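Local coordinates for protein glycosyltransferase (Rickettsia africae, PDB 7MI0) that probably transfers a sugar from an activated donor to an acceptor, as a GT-B-type glycosyltransferase of the group 1 (GT4-like) family, at residues Y21-V26 against V102-T107. Numbering follows the deposited sequence.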
ATOM      1  N   TYR A  21     -14.566 -13.428  18.015  1.00 59.74           N
ATOM      2  CA  TYR A  21     -15.394 -12.951  16.916  1.00 59.90           C
ATOM      3  C   TYR A  21     -15.126 -13.752  15.647  1.00 59.58           C
ATOM      4  O   TYR A  21     -14.095 -14.413  15.505  1.00 58.30           O
ATOM      5  CB  TYR A  21     -15.136 -11.464  16.621  1.00 58.71           C
ATOM      6  CG  TYR A  21     -15.177 -10.551  17.828  1.00 66.47           C
ATOM      7  CD1 TYR A  21     -16.212 -10.628  18.756  1.00 64.57           C
ATOM      8  CD2 TYR A  21     -14.172  -9.609  18.037  1.00 63.02           C
ATOM      9  CE1 TYR A  21     -16.244  -9.785  19.861  1.00 70.29           C
ATOM     10  CE2 TYR A  21     -14.194  -8.765  19.136  1.00 63.56           C
ATOM     11  CZ  TYR A  21     -15.230  -8.857  20.045  1.00 73.26           C
ATOM     12  OH  TYR A  21     -15.250  -8.018  21.142  1.00 73.88           O
ATOM     13  N   THR A  22     -16.065 -13.669  14.707  1.00 53.13           N
ATOM     14  CA  THR A  22     -15.901 -14.257  13.383  1.00 52.88           C
ATOM     15  C   THR A  22     -15.947 -13.129  12.360  1.00 53.45           C
ATOM     16  O   THR A  22     -16.983 -12.475  12.193  1.00 53.91           O
ATOM     17  CB  THR A  22     -16.972 -15.309  13.103  1.00 53.15           C
ATOM     18  OG1 THR A  22     -16.946 -16.299  14.141  1.00 59.00           O
ATOM     19  CG2 THR A  22     -16.710 -15.989  11.764  1.00 51.89           C
ATOM     20  N   ILE A  23     -14.827 -12.898  11.681  1.00 48.45           N
ATOM     21  CA  ILE A  23     -14.697 -11.813  10.720  1.00 45.10           C
ATOM     22  C   ILE A  23     -14.584 -12.416   9.332  1.00 49.80           C
ATOM     23  O   ILE A  23     -13.625 -13.139   9.033  1.00 53.38           O
ATOM     24  CB  ILE A  23     -13.487 -10.921  11.024  1.00 49.02           C
ATOM     25  CG1 ILE A  23     -13.536 -10.437  12.475  1.00 46.87           C
ATOM     26  CG2 ILE A  23     -13.446  -9.755  10.043  1.00 41.41           C
ATOM     27  CD1 ILE A  23     -14.798  -9.672  12.824  1.00 46.41           C
ATOM     28  N   LEU A  24     -15.559 -12.113   8.486  1.00 53.66           N
ATOM     29  CA  LEU A  24     -15.563 -12.526   7.091  1.00 48.49           C
ATOM     30  C   LEU A  24     -15.109 -11.344   6.242  1.00 46.97           C
ATOM     31  O   LEU A  24     -15.760 -10.293   6.238  1.00 45.83           O
ATOM     32  CB  LEU A  24     -16.958 -13.006   6.684  1.00 49.32           C
ATOM     33  CG  LEU A  24     -17.287 -13.283   5.213  1.00 47.23           C
ATOM     34  CD1 LEU A  24     -16.324 -14.277   4.617  1.00 51.43           C
ATOM     35  CD2 LEU A  24     -18.708 -13.798   5.092  1.00 50.12           C
ATOM     36  N   GLN A  25     -13.981 -11.501   5.552  1.00 46.63           N
ATOM     37  CA  GLN A  25     -13.472 -10.480   4.646  1.00 45.85           C
ATOM     38  C   GLN A  25     -13.766 -10.874   3.205  1.00 52.20           C
ATOM     39  O   GLN A  25     -13.598 -12.036   2.820  1.00 53.57           O
ATOM     40  CB  GLN A  25     -11.965 -10.271   4.821  1.00 44.51           C
ATOM     41  CG  GLN A  25     -11.534  -9.896   6.233  1.00 50.06           C
ATOM     42  CD  GLN A  25     -10.106  -9.377   6.282  1.00 41.69           C
ATOM     43  OE1 GLN A  25      -9.836  -8.256   5.865  1.00 46.54           O
ATOM     44  NE2 GLN A  25      -9.186 -10.197   6.779  1.00 41.10           N
ATOM     45  N   VAL A  26     -14.201  -9.901   2.410  1.00 47.97           N
ATOM     46  CA  VAL A  26     -14.527 -10.116   1.006  1.00 49.48           C
ATOM     47  C   VAL A  26     -13.525  -9.330   0.170  1.00 54.16           C
ATOM     48  O   VAL A  26     -13.433  -8.104   0.295  1.00 58.74           O
ATOM     49  CB  VAL A  26     -15.971  -9.692   0.693  1.00 51.06           C
ATOM     50  CG1 VAL A  26     -16.395 -10.201  -0.670  1.00 50.86           C
ATOM     51  CG2 VAL A  26     -16.919 -10.192   1.775  1.00 46.95           C
ATOM     52  N   VAL A 102     -21.150 -15.405  11.696  1.00 62.08           N
ATOM     53  CA  VAL A 102     -20.268 -14.286  11.395  1.00 55.05           C
ATOM     54  C   VAL A 102     -20.783 -13.035  12.083  1.00 57.13           C
ATOM     55  O   VAL A 102     -21.976 -12.710  12.012  1.00 65.38           O
ATOM     56  CB  VAL A 102     -20.169 -14.089   9.874  1.00 56.82           C
ATOM     57  CG1 VAL A 102     -19.460 -12.790   9.543  1.00 47.98           C
ATOM     58  CG2 VAL A 102     -19.454 -15.270   9.237  1.00 59.01           C
ATOM     59  N   ASP A 103     -19.880 -12.323  12.755  1.00 55.12           N
ATOM     60  CA  ASP A 103     -20.234 -11.108  13.478  1.00 54.14           C
ATOM     61  C   ASP A 103     -20.104  -9.854  12.620  1.00 50.78           C
ATOM     62  O   ASP A 103     -20.896  -8.918  12.769  1.00 52.15           O
ATOM     63  CB  ASP A 103     -19.361 -10.984  14.728  1.00 54.99           C
ATOM     64  CG  ASP A 103     -19.672 -12.051  15.755  1.00 63.02           C
ATOM     65  OD1 ASP A 103     -20.861 -12.185  16.124  1.00 71.40           O
ATOM     66  OD2 ASP A 103     -18.738 -12.767  16.183  1.00 61.86           O
ATOM     67  N   ILE A 104     -19.121  -9.812  11.724  1.00 45.09           N
ATOM     68  CA  ILE A 104     -18.878  -8.653  10.873  1.00 43.77           C
ATOM     69  C   ILE A 104     -18.505  -9.150   9.487  1.00 47.58           C
ATOM     70  O   ILE A 104     -17.687 -10.064   9.349  1.00 49.15           O
ATOM     71  CB  ILE A 104     -17.752  -7.754  11.422  1.00 48.86           C
ATOM     72  CG1 ILE A 104     -18.170  -7.069  12.722  1.00 50.56           C
ATOM     73  CG2 ILE A 104     -17.324  -6.727  10.389  1.00 41.88           C
ATOM     74  CD1 ILE A 104     -17.018  -6.369  13.400  1.00 50.82           C
ATOM     75  N   VAL A 105     -19.102  -8.556   8.461  1.00 47.44           N
ATOM     76  CA  VAL A 105     -18.640  -8.723   7.091  1.00 46.62           C
ATOM     77  C   VAL A 105     -17.869  -7.471   6.703  1.00 46.45           C
ATOM     78  O   VAL A 105     -18.395  -6.355   6.792  1.00 44.70           O
ATOM     79  CB  VAL A 105     -19.805  -8.979   6.125  1.00 46.47           C
ATOM     80  CG1 VAL A 105     -19.293  -8.953   4.696  1.00 47.54           C
ATOM     81  CG2 VAL A 105     -20.457 -10.307   6.437  1.00 42.01           C
ATOM     82  N   HIS A 106     -16.626  -7.661   6.271  1.00 47.37           N
ATOM     83  CA  HIS A 106     -15.666  -6.590   6.025  1.00 41.08           C
ATOM     84  C   HIS A 106     -15.348  -6.576   4.533  1.00 41.98           C
ATOM     85  O   HIS A 106     -14.698  -7.495   4.021  1.00 42.65           O
ATOM     86  CB  HIS A 106     -14.415  -6.828   6.873  1.00 43.77           C
ATOM     87  CG  HIS A 106     -13.452  -5.684   6.897  1.00 42.06           C
ATOM     88  ND1 HIS A 106     -12.368  -5.652   7.747  1.00 39.48           N
ATOM     89  CD2 HIS A 106     -13.401  -4.537   6.179  1.00 44.01           C
ATOM     90  CE1 HIS A 106     -11.688  -4.536   7.551  1.00 42.88           C
ATOM     91  NE2 HIS A 106     -12.294  -3.842   6.604  1.00 43.70           N
ATOM     92  N   THR A 107     -15.812  -5.547   3.830  1.00 40.95           N
ATOM     93  CA  THR A 107     -15.647  -5.458   2.385  1.00 48.58           C
ATOM     94  C   THR A 107     -14.576  -4.436   2.033  1.00 52.26           C
ATOM     95  O   THR A 107     -14.531  -3.340   2.603  1.00 48.28           O
ATOM     96  CB  THR A 107     -16.959  -5.085   1.688  1.00 42.78           C
ATOM     97  OG1 THR A 107     -17.263  -3.704   1.920  1.00 43.85           O
ATOM     98  CG2 THR A 107     -18.092  -5.915   2.230  1.00 53.83           C
TER
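Strands 22-26 and 104-107 run in parallel, their axes 24° apart, in the middle of the N-terminal Rossmann-like sheet of a GT-B fold. Leu-24 N donates to Ile-104 O at 3.1 Å, nearly along the C=O axis; Leu-24 O takes His-106 N at 2.8 Å, and His-106 O receives Val-26 N at 2.9 Å. At the entry to strand 104-107, Thr-22 O accepts Asp-103 N at 3.0 Å and, weakly, Ile-104 N. The Asp-103 side chain, CG anti to the carbonyl carbon, reaches back so that OD2 takes Thr-22 N at 3.2 Å through its anti lone pair. Its carboxylate stands almost perpendicular to the Tyr-21 ring, OD2 near the edge.

On one face Ile-23, CG1 beside the backbone N (chi1 -53°), lies alongside Ile-104, CD1 to CB at 3.8 Å, and Tyr-389 touches both. On the other, Leu-24 packs CD2 alongside Val-105 CG2, against helix 83-100 of the crossover; its CB also meets CG1 of Val-102, in the preceding loop. The Val-26 side chain crosses that of Val-105 obliquely, CG2 to CG1 at 4.0 Å; Thr-22 and Val-102 cross at about a right angle, CG2 to CG2 at 3.8 Å.

Gln-25 and His-106 point the same way, amide and imidazole planes 26° apart, without bonding each other. His-106 ND1 instead bonds Tyr-389 OH, tying the N-terminal sheet to helix 378-393, and NE2 bonds Thr-130 OG1 on strand 126-131; together they should hold the buried imidazole in one rotation, while Asp-103 gives the Thr-22 N-H an acceptor just before the regular ladder begins.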